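Local coordinates for glucose-1-phosphate uridylyltransferase (Sphingomonas elodea, PDB 2UX8), which probably catalyses the formation of UDP-glucose and diphosphate from UTP and alpha-D-glucose 1-phosphate, at residues E85-M88 with A89-K93. Sequence-based numbering, arbitrary orientation.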
loop_
_atom_site.group_PDB
_atom_site.type_symbol
_atom_site.label_atom_id
_atom_site.label_comp_id
_atom_site.label_asym_id
_atom_site.label_seq_id
_atom_site.Cartn_x
_atom_site.Cartn_y
_atom_site.Cartn_z
ATOM N N GLU C 85 9.372 1.325 -16.397
ATOM C CA GLU C 85 10.113 0.716 -17.498
ATOM C C GLU C 85 9.458 1.025 -18.840
ATOM O O GLU C 85 10.142 1.145 -19.861
ATOM C CB GLU C 85 10.209 -0.810 -17.331
ATOM C CG GLU C 85 10.942 -1.263 -16.076
ATOM C CD GLU C 85 11.443 -2.698 -16.152
ATOM O OE1 GLU C 85 11.208 -3.361 -17.190
ATOM O OE2 GLU C 85 12.074 -3.159 -15.168
ATOM N N ALA C 86 8.132 1.140 -18.839
ATOM C CA ALA C 86 7.400 1.440 -20.065
ATOM C C ALA C 86 7.677 2.880 -20.453
ATOM O O ALA C 86 7.959 3.180 -21.610
ATOM C CB ALA C 86 5.917 1.232 -19.859
ATOM N N THR C 87 7.601 3.770 -19.471
ATOM C CA THR C 87 7.849 5.188 -19.695
ATOM C C THR C 87 9.244 5.423 -20.261
ATOM O O THR C 87 9.429 6.202 -21.187
ATOM C CB THR C 87 7.761 5.979 -18.389
ATOM O OG1 THR C 87 6.457 5.839 -17.837
ATOM C CG2 THR C 87 8.043 7.442 -18.628
ATOM N N MET C 88 10.231 4.762 -19.678
ATOM C CA MET C 88 11.605 4.913 -20.127
ATOM C C MET C 88 11.799 4.411 -21.540
ATOM O O MET C 88 12.489 5.038 -22.341
ATOM C CB MET C 88 12.547 4.168 -19.196
ATOM C CG MET C 88 12.680 4.812 -17.842
ATOM S SD MET C 88 13.854 3.929 -16.840
ATOM C CE MET C 88 15.376 4.779 -17.294
ATOM N N ALA C 89 11.204 3.263 -21.837
ATOM C CA ALA C 89 11.293 2.688 -23.166
ATOM C C ALA C 89 10.693 3.676 -24.171
ATOM O O ALA C 89 11.202 3.838 -25.271
ATOM C CB ALA C 89 10.541 1.370 -23.206
ATOM N N ALA C 90 9.612 4.338 -23.775
ATOM C CA ALA C 90 8.941 5.311 -24.633
ATOM C C ALA C 90 9.793 6.556 -24.798
ATOM O O ALA C 90 9.392 7.512 -25.447
ATOM C CB ALA C 90 7.590 5.691 -24.030
ATOM N N ARG C 91 10.975 6.540 -24.200
ATOM C CA ARG C 91 11.881 7.678 -24.263
ATOM C C ARG C 91 13.276 7.231 -24.639
ATOM O O ARG C 91 14.242 7.974 -24.456
ATOM C CB ARG C 91 11.966 8.364 -22.908
ATOM C CG ARG C 91 10.659 8.903 -22.427
ATOM C CD ARG C 91 10.816 9.565 -21.085
ATOM N NE ARG C 91 9.573 10.214 -20.693
ATOM C CZ ARG C 91 9.380 10.829 -19.532
ATOM N NH1 ARG C 91 10.352 10.884 -18.629
ATOM N NH2 ARG C 91 8.209 11.397 -19.278
ATOM N N GLY C 92 13.380 6.004 -25.137
ATOM C CA GLY C 92 14.670 5.473 -25.528
ATOM C C GLY C 92 15.702 5.493 -24.415
ATOM O O GLY C 92 16.899 5.412 -24.680
ATOM N N LYS C 93 15.250 5.613 -23.170
ATOM C CA LYS C 93 16.170 5.617 -22.032
ATOM C C LYS C 93 16.501 4.185 -21.634
ATOM O O LYS C 93 15.613 3.353 -21.481
ATOM C CB LYS C 93 15.566 6.358 -20.833
ATOM C CG LYS C 93 15.629 7.873 -20.937
ATOM C CD LYS C 93 15.037 8.553 -19.707
ATOM C CE LYS C 93 14.914 10.061 -19.928
ATOM N NZ LYS C 93 14.063 10.754 -18.914
#
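A Schellman motif closes helix 82-89, with Lys93 N folding back to Met88 O (2.9 Å) and Gly92 N to Ala89 O (3.1 Å). Gly92, the C' residue, has a positive phi of 56°, a value glycine readily adopts, where the chain turns back. The Lys93 N-H reaches Met88 O from above its carbonyl plane, 35° out of it. Two ordinary helical bonds precede the cap: Ala89 N donates to Glu85 O and Ala90 N to Ala86 O. The Thr87 and Arg91 side chains run alongside each other and point the same way. With OG1 turned beside the backbone N, Thr87 CG2 lies opposite that nitrogen and sits over the centre of one face of the Arg91 guanidinium, 3.8 Å from Arg91 CZ, while Thr87 OG1 bonds Glu83 O. Across the reversal, the side chains of Met88 and Lys93 cross at about a right angle; the bend at chi3 (89°) carries Met88 CE to 3.9 Å from Lys93 CB. Met88 is buried by Leu95 and Val97 and by Leu29 of a second subunit, whose Thr26 hydrogen-bonds Lys93 NZ. Far from the sugar-phosphate pocket, this is a glycine-terminated Schellman helix C-cap set against a neighbouring chain of the tetramer.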